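Local coordinates for protein glutathione S-transferase delta (Bombyx mori, PDB 3VK9) that probably transfers glutathione to electrophilic compounds, working as a homodimeric delta-class glutathione transferase of the silkmoth, at residues R98-R109 / K131-F142. Numbering follows the deposited sequence.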
ATOM      1  N   ARG A  98      -6.119   3.543  -6.166  1.00  9.03           N
ATOM      2  CA  ARG A  98      -7.117   3.483  -5.097  1.00 11.12           C
ATOM      3  C   ARG A  98      -6.724   2.446  -4.042  1.00 16.56           C
ATOM      4  O   ARG A  98      -6.987   2.642  -2.858  1.00 15.96           O
ATOM      5  CB  ARG A  98      -8.532   3.203  -5.638  1.00  5.80           C
ATOM      6  CG  ARG A  98      -9.060   4.254  -6.614  1.00 10.01           C
ATOM      7  CD  ARG A  98      -9.144   5.642  -5.987  1.00 13.14           C
ATOM      8  NE  ARG A  98      -9.877   6.557  -6.855  1.00 17.86           N
ATOM      9  CZ  ARG A  98      -9.397   7.703  -7.316  1.00 14.14           C
ATOM     10  NH1 ARG A  98      -8.190   8.115  -6.968  1.00 14.46           N
ATOM     11  NH2 ARG A  98     -10.139   8.450  -8.115  1.00 15.05           N
ATOM     12  N   LEU A  99      -6.096   1.347  -4.471  1.00  8.75           N
ATOM     13  CA  LEU A  99      -5.618   0.341  -3.519  1.00  6.66           C
ATOM     14  C   LEU A  99      -4.548   0.911  -2.576  1.00  9.83           C
ATOM     15  O   LEU A  99      -4.593   0.671  -1.369  1.00  8.60           O
ATOM     16  CB  LEU A  99      -5.128  -0.928  -4.236  1.00 11.90           C
ATOM     17  CG  LEU A  99      -6.220  -1.796  -4.893  1.00  9.37           C
ATOM     18  CD1 LEU A  99      -5.596  -2.892  -5.779  1.00  8.32           C
ATOM     19  CD2 LEU A  99      -7.169  -2.384  -3.843  1.00  6.14           C
ATOM     20  N   TYR A 100      -3.607   1.684  -3.124  1.00  6.72           N
ATOM     21  CA  TYR A 100      -2.582   2.323  -2.303  1.00 11.23           C
ATOM     22  C   TYR A 100      -3.147   3.425  -1.398  1.00 10.76           C
ATOM     23  O   TYR A 100      -2.699   3.598  -0.263  1.00 13.85           O
ATOM     24  CB  TYR A 100      -1.412   2.799  -3.163  1.00  6.09           C
ATOM     25  CG  TYR A 100      -0.608   1.624  -3.630  1.00 11.70           C
ATOM     26  CD1 TYR A 100       0.238   0.961  -2.739  1.00 11.03           C
ATOM     27  CD2 TYR A 100      -0.730   1.130  -4.931  1.00  6.05           C
ATOM     28  CE1 TYR A 100       0.967  -0.129  -3.120  1.00 13.40           C
ATOM     29  CE2 TYR A 100       0.008   0.010  -5.332  1.00 10.14           C
ATOM     30  CZ  TYR A 100       0.854  -0.603  -4.410  1.00  6.32           C
ATOM     31  OH  TYR A 100       1.596  -1.700  -4.736  1.00  6.50           O
ATOM     32  N   PHE A 101      -4.156   4.131  -1.890  1.00 11.60           N
ATOM     33  CA  PHE A 101      -4.906   5.077  -1.063  1.00  7.80           C
ATOM     34  C   PHE A 101      -5.533   4.352   0.130  1.00  6.01           C
ATOM     35  O   PHE A 101      -5.487   4.827   1.263  1.00 10.40           O
ATOM     36  CB  PHE A 101      -5.998   5.741  -1.899  1.00 10.34           C
ATOM     37  CG  PHE A 101      -7.007   6.506  -1.088  1.00  8.33           C
ATOM     38  CD1 PHE A 101      -6.689   7.760  -0.544  1.00  8.22           C
ATOM     39  CD2 PHE A 101      -8.292   6.000  -0.900  1.00 11.60           C
ATOM     40  CE1 PHE A 101      -7.631   8.480   0.191  1.00 10.81           C
ATOM     41  CE2 PHE A 101      -9.239   6.707  -0.159  1.00  6.66           C
ATOM     42  CZ  PHE A 101      -8.899   7.953   0.390  1.00 11.07           C
ATOM     43  N   ASP A 102      -6.138   3.202  -0.144  1.00  9.87           N
ATOM     44  CA  ASP A 102      -6.753   2.383   0.889  1.00  9.59           C
ATOM     45  C   ASP A 102      -5.753   1.994   1.999  1.00 11.12           C
ATOM     46  O   ASP A 102      -5.954   2.330   3.175  1.00 12.05           O
ATOM     47  CB  ASP A 102      -7.389   1.128   0.273  1.00  9.08           C
ATOM     48  CG  ASP A 102      -8.087   0.258   1.315  1.00 18.54           C
ATOM     49  OD1 ASP A 102      -8.704   0.844   2.248  1.00 15.26           O
ATOM     50  OD2 ASP A 102      -8.005  -0.992   1.195  1.00 12.53           O
ATOM     51  N   ILE A 103      -4.668   1.313   1.643  1.00 12.96           N
ATOM     52  CA  ILE A 103      -3.724   0.864   2.674  1.00  7.09           C
ATOM     53  C   ILE A 103      -2.953   2.018   3.359  1.00  6.58           C
ATOM     54  O   ILE A 103      -2.836   2.049   4.581  1.00  6.90           O
ATOM     55  CB  ILE A 103      -2.721  -0.187   2.136  1.00 10.92           C
ATOM     56  CG1 ILE A 103      -1.907  -0.779   3.297  1.00 10.10           C
ATOM     57  CG2 ILE A 103      -1.818   0.422   1.056  1.00  9.70           C
ATOM     58  CD1 ILE A 103      -1.056  -2.010   2.927  1.00  7.78           C
ATOM     59  N   GLY A 104      -2.442   2.954   2.571  1.00  6.57           N
ATOM     60  CA  GLY A 104      -1.539   3.976   3.083  1.00  9.93           C
ATOM     61  C   GLY A 104      -2.206   5.193   3.688  1.00 14.18           C
ATOM     62  O   GLY A 104      -1.607   5.923   4.481  1.00 10.99           O
ATOM     63  N   THR A 105      -3.458   5.412   3.322  1.00 10.59           N
ATOM     64  CA  THR A 105      -4.147   6.604   3.777  1.00 13.66           C
ATOM     65  C   THR A 105      -5.417   6.301   4.563  1.00 15.50           C
ATOM     66  O   THR A 105      -5.464   6.543   5.767  1.00  9.71           O
ATOM     67  CB  THR A 105      -4.470   7.560   2.607  1.00 14.67           C
ATOM     68  OG1 THR A 105      -3.247   7.948   1.960  1.00 12.63           O
ATOM     69  CG2 THR A 105      -5.202   8.817   3.109  1.00 13.37           C
ATOM     70  N   LEU A 106      -6.438   5.764   3.901  1.00 12.70           N
ATOM     71  CA  LEU A 106      -7.729   5.599   4.561  0.65 16.36           C
ATOM     72  C   LEU A 106      -7.650   4.612   5.720  1.00 16.30           C
ATOM     73  O   LEU A 106      -7.949   4.958   6.869  1.00 13.75           O
ATOM     74  CB  LEU A 106      -8.834   5.205   3.570  0.65 15.12           C
ATOM     75  CG  LEU A 106     -10.247   5.452   4.114  0.65 11.92           C
ATOM     76  CD1 LEU A 106     -11.124   6.103   3.066  0.65 13.05           C
ATOM     77  CD2 LEU A 106     -10.893   4.171   4.661  0.65  9.83           C
ATOM     78  N   TYR A 107      -7.236   3.390   5.434  1.00  8.79           N
ATOM     79  CA  TYR A 107      -7.237   2.398   6.490  1.00  7.07           C
ATOM     80  C   TYR A 107      -6.135   2.677   7.517  1.00 11.45           C
ATOM     81  O   TYR A 107      -6.310   2.453   8.709  1.00 14.20           O
ATOM     82  CB  TYR A 107      -7.167   0.968   5.940  1.00 14.01           C
ATOM     83  CG  TYR A 107      -7.350  -0.037   7.046  1.00 16.85           C
ATOM     84  CD1 TYR A 107      -8.614  -0.356   7.509  1.00 23.20           C
ATOM     85  CD2 TYR A 107      -6.262  -0.622   7.662  1.00 27.74           C
ATOM     86  CE1 TYR A 107      -8.793  -1.250   8.552  1.00 28.29           C
ATOM     87  CE2 TYR A 107      -6.433  -1.524   8.713  1.00 36.45           C
ATOM     88  CZ  TYR A 107      -7.703  -1.832   9.146  1.00 29.70           C
ATOM     89  OH  TYR A 107      -7.885  -2.726  10.178  1.00 43.57           O
ATOM     90  N   GLN A 108      -5.016   3.215   7.061  1.00 12.39           N
ATOM     91  CA  GLN A 108      -3.943   3.568   7.980  1.00 17.77           C
ATOM     92  C   GLN A 108      -4.426   4.605   8.984  1.00 12.51           C
ATOM     93  O   GLN A 108      -4.182   4.485  10.176  1.00 13.23           O
ATOM     94  CB  GLN A 108      -2.729   4.098   7.212  1.00 14.36           C
ATOM     95  CG  GLN A 108      -1.547   4.404   8.102  1.00 20.82           C
ATOM     96  CD  GLN A 108      -1.021   3.156   8.793  1.00 30.59           C
ATOM     97  OE1 GLN A 108      -0.583   2.200   8.138  1.00 32.40           O
ATOM     98  NE2 GLN A 108      -1.081   3.149  10.124  1.00 28.18           N
ATOM     99  N   ARG A 109      -5.112   5.627   8.493  1.00 17.25           N
ATOM    100  CA  ARG A 109      -5.571   6.697   9.360  1.00 17.31           C
ATOM    101  C   ARG A 109      -6.607   6.177  10.322  1.00 14.28           C
ATOM    102  O   ARG A 109      -6.584   6.527  11.503  1.00 12.26           O
ATOM    103  CB  ARG A 109      -6.110   7.872   8.539  1.00 16.10           C
ATOM    104  CG  ARG A 109      -4.979   8.625   7.875  1.00 19.82           C
ATOM    105  CD  ARG A 109      -5.461   9.687   6.933  1.00 21.67           C
ATOM    106  NE  ARG A 109      -4.322  10.362   6.328  1.00 22.86           N
ATOM    107  CZ  ARG A 109      -4.384  11.567   5.783  1.00 23.44           C
ATOM    108  NH1 ARG A 109      -5.529  12.225   5.792  1.00 19.44           N
ATOM    109  NH2 ARG A 109      -3.300  12.115   5.248  1.00 22.97           N
ATOM    110  N   LYS A 131      -7.749  13.479  10.670  1.00 16.52           N
ATOM    111  CA  LYS A 131      -7.022  12.834   9.585  1.00 19.33           C
ATOM    112  C   LYS A 131      -7.925  11.813   8.884  1.00 20.72           C
ATOM    113  O   LYS A 131      -7.867  11.655   7.664  1.00 17.61           O
ATOM    114  CB  LYS A 131      -5.732  12.186  10.098  1.00 15.51           C
ATOM    115  CG  LYS A 131      -4.628  13.187  10.443  1.00 23.41           C
ATOM    116  CD  LYS A 131      -3.455  13.049   9.480  1.00 32.77           C
ATOM    117  CE  LYS A 131      -2.569  14.306   9.478  1.00 43.74           C
ATOM    118  NZ  LYS A 131      -3.141  15.430   8.667  1.00 44.12           N
ATOM    119  N   VAL A 132      -8.764  11.125   9.652  1.00 14.27           N
ATOM    120  CA  VAL A 132      -9.729  10.215   9.045  1.00 15.60           C
ATOM    121  C   VAL A 132     -10.770  10.993   8.224  1.00 18.84           C
ATOM    122  O   VAL A 132     -11.121  10.582   7.118  1.00 11.20           O
ATOM    123  CB  VAL A 132     -10.452   9.342  10.089  1.00 15.86           C
ATOM    124  CG1 VAL A 132     -11.488   8.455   9.400  1.00 13.59           C
ATOM    125  CG2 VAL A 132      -9.455   8.501  10.854  1.00 18.64           C
ATOM    126  N   GLN A 133     -11.258  12.111   8.767  1.00  9.78           N
ATOM    127  CA  GLN A 133     -12.215  12.943   8.035  1.00 17.79           C
ATOM    128  C   GLN A 133     -11.605  13.348   6.686  1.00 14.61           C
ATOM    129  O   GLN A 133     -12.278  13.311   5.656  1.00 15.24           O
ATOM    130  CB  GLN A 133     -12.615  14.196   8.839  1.00 17.26           C
ATOM    131  CG  GLN A 133     -13.197  13.899  10.240  1.00 15.03           C
ATOM    132  CD  GLN A 133     -14.535  13.152  10.194  1.00 13.88           C
ATOM    133  OE1 GLN A 133     -15.213  13.132   9.165  1.00 14.89           O
ATOM    134  NE2 GLN A 133     -14.918  12.538  11.317  1.00 16.84           N
ATOM    135  N   GLU A 134     -10.331  13.737   6.693  1.00 13.53           N
ATOM    136  CA  GLU A 134      -9.677  14.168   5.453  1.00 14.51           C
ATOM    137  C   GLU A 134      -9.546  13.009   4.457  1.00 13.06           C
ATOM    138  O   GLU A 134      -9.615  13.206   3.247  1.00 14.96           O
ATOM    139  CB  GLU A 134      -8.292  14.767   5.733  1.00 19.18           C
ATOM    140  CG  GLU A 134      -8.295  15.974   6.648  1.00 29.17           C
ATOM    141  CD  GLU A 134      -6.891  16.371   7.105  1.00 39.38           C
ATOM    142  OE1 GLU A 134      -5.917  15.644   6.780  1.00 41.30           O
ATOM    143  OE2 GLU A 134      -6.769  17.416   7.790  1.00 38.24           O
ATOM    144  N   ALA A 135      -9.328  11.799   4.957  1.00 14.84           N
ATOM    145  CA  ALA A 135      -9.270  10.657   4.054  1.00 16.70           C
ATOM    146  C   ALA A 135     -10.646  10.451   3.394  1.00 15.06           C
ATOM    147  O   ALA A 135     -10.748  10.183   2.198  1.00 12.06           O
ATOM    148  CB  ALA A 135      -8.834   9.432   4.790  1.00 12.91           C
ATOM    149  N   LEU A 136     -11.699  10.609   4.183  1.00 11.55           N
ATOM    150  CA  LEU A 136     -13.056  10.461   3.682  1.00  8.26           C
ATOM    151  C   LEU A 136     -13.428  11.569   2.704  1.00 11.79           C
ATOM    152  O   LEU A 136     -14.168  11.337   1.756  1.00 13.72           O
ATOM    153  CB  LEU A 136     -14.050  10.431   4.847  1.00 13.92           C
ATOM    154  CG  LEU A 136     -14.133   9.130   5.662  1.00 18.81           C
ATOM    155  CD1 LEU A 136     -14.906   9.334   6.984  1.00 13.65           C
ATOM    156  CD2 LEU A 136     -14.764   8.021   4.831  1.00 17.13           C
ATOM    157  N   GLN A 137     -12.942  12.777   2.960  1.00 10.54           N
ATOM    158  CA  GLN A 137     -13.153  13.890   2.042  1.00 10.25           C
ATOM    159  C   GLN A 137     -12.499  13.614   0.687  1.00  8.98           C
ATOM    160  O   GLN A 137     -13.081  13.889  -0.358  1.00 16.33           O
ATOM    161  CB  GLN A 137     -12.620  15.194   2.648  1.00 17.89           C
ATOM    162  CG  GLN A 137     -13.496  15.726   3.774  1.00 31.08           C
ATOM    163  CD  GLN A 137     -12.735  16.585   4.777  1.00 34.25           C
ATOM    164  OE1 GLN A 137     -11.687  17.162   4.459  1.00 32.63           O
ATOM    165  NE2 GLN A 137     -13.261  16.665   6.001  1.00 26.47           N
ATOM    166  N   LEU A 138     -11.297  13.057   0.713  1.00  9.22           N
ATOM    167  CA  LEU A 138     -10.625  12.618  -0.513  1.00  9.64           C
ATOM    168  C   LEU A 138     -11.445  11.546  -1.240  1.00 12.26           C
ATOM    169  O   LEU A 138     -11.600  11.593  -2.468  1.00 13.99           O
ATOM    170  CB  LEU A 138      -9.222  12.096  -0.201  1.00 12.79           C
ATOM    171  CG  LEU A 138      -8.203  13.173   0.213  1.00 19.93           C
ATOM    172  CD1 LEU A 138      -6.910  12.534   0.747  1.00 11.26           C
ATOM    173  CD2 LEU A 138      -7.889  14.102  -0.957  1.00 20.27           C
ATOM    174  N   LEU A 139     -11.989  10.592  -0.486  1.00 10.72           N
ATOM    175  CA  LEU A 139     -12.790   9.525  -1.089  1.00 12.21           C
ATOM    176  C   LEU A 139     -14.024  10.150  -1.729  1.00 14.75           C
ATOM    177  O   LEU A 139     -14.419   9.807  -2.846  1.00 10.51           O
ATOM    178  CB  LEU A 139     -13.213   8.492  -0.032  1.00  8.90           C
ATOM    179  CG  LEU A 139     -14.059   7.319  -0.530  1.00 10.06           C
ATOM    180  CD1 LEU A 139     -13.439   6.663  -1.764  1.00  9.43           C
ATOM    181  CD2 LEU A 139     -14.274   6.269   0.566  1.00 10.09           C
ATOM    182  N   ASP A 140     -14.614  11.088  -1.005  1.00 15.63           N
ATOM    183  CA  ASP A 140     -15.835  11.730  -1.471  1.00 15.52           C
ATOM    184  C   ASP A 140     -15.542  12.485  -2.782  1.00 14.21           C
ATOM    185  O   ASP A 140     -16.374  12.512  -3.688  1.00 15.56           O
ATOM    186  CB  ASP A 140     -16.391  12.645  -0.380  1.00 11.08           C
ATOM    187  CG  ASP A 140     -17.818  13.119  -0.677  1.00 16.56           C
ATOM    188  OD1 ASP A 140     -18.740  12.295  -0.633  1.00 11.70           O
ATOM    189  OD2 ASP A 140     -18.006  14.316  -0.927  1.00 22.55           O
ATOM    190  N   LYS A 141     -14.342  13.052  -2.900  1.00 16.66           N
ATOM    191  CA  LYS A 141     -13.955  13.730  -4.140  0.53 17.21           C
ATOM    192  C   LYS A 141     -13.762  12.730  -5.277  1.00 17.28           C
ATOM    193  O   LYS A 141     -14.284  12.938  -6.378  1.00 20.92           O
ATOM    194  CB  LYS A 141     -12.688  14.570  -3.956  0.53 20.09           C
ATOM    195  CG  LYS A 141     -12.773  15.986  -4.546  0.53 21.67           C
ATOM    196  CD  LYS A 141     -13.078  15.964  -6.037  0.53 21.66           C
ATOM    197  CE  LYS A 141     -12.796  17.309  -6.706  0.53 19.23           C
ATOM    198  NZ  LYS A 141     -13.874  18.327  -6.477  0.53 23.81           N
ATOM    199  N   PHE A 142     -13.029  11.644  -5.011  1.00 16.05           N
ATOM    200  CA  PHE A 142     -12.823  10.575  -5.992  1.00 15.66           C
ATOM    201  C   PHE A 142     -14.152  10.105  -6.583  1.00 19.85           C
ATOM    202  O   PHE A 142     -14.216   9.678  -7.732  1.00 20.52           O
ATOM    203  CB  PHE A 142     -12.130   9.360  -5.358  1.00 18.46           C
ATOM    204  CG  PHE A 142     -10.793   9.667  -4.735  1.00 16.37           C
ATOM    205  CD1 PHE A 142     -10.064  10.787  -5.121  1.00 15.39           C
ATOM    206  CD2 PHE A 142     -10.275   8.846  -3.752  1.00  8.92           C
ATOM    207  CE1 PHE A 142      -8.841  11.070  -4.529  1.00 15.16           C
ATOM    208  CE2 PHE A 142      -9.053   9.126  -3.164  1.00 15.22           C
ATOM    209  CZ  PHE A 142      -8.340  10.245  -3.556  1.00 13.45           C
TER
HETATM  210  O   HOH W   1     -12.589   8.306  -9.389  1.00 17.23           O
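Leu106 and Ala135 have the nearest CA atoms of helix segments 98-109 and 131-142, whose axes come within 8.9 Å and run obliquely antiparallel, at 133°, a worked example of helix packing in which aromatic and charged knobs flank a small residue. Phe101, its CG anti to the backbone N (chi1 168°), sits as a knob among Ala135, Leu138, Leu139 and Phe142. Phe142 drives its edge into that ring's face, a T-shaped pair with CE2 over the centre, while Ala135 O lies at the Phe101 rim, 3.4 Å from CZ. On a face of Phe142 rests the Arg98 guanidinium, its plane within 8° of the ring, a cation-pi stack; a water bridges Arg98 NH2 and Phe142 O, and Arg98 NE hydrogen-bonds to Val149 O. Farther along, Arg109 NH1 donates to Lys131 O (3.0 Å), which also accepts from Ala135 N on the other face of its carbonyl plane. Arg109 NH1 also forms a salt bridge with Glu134 OE1, 3.6 Å away, to which Lys131 NZ bonds weakly. A leucine in place of Arg109 would probably cost Glu134 this partner and Lys131 O its cross-helix donor. Helix 89-119 also packs on helix 156-167 of the helical C-terminal domain and helix 67-78 of the thioredoxin-like N-terminal domain, with Thr105 OG1 hydrogen-bonded to Gln51 NE2 of the second subunit.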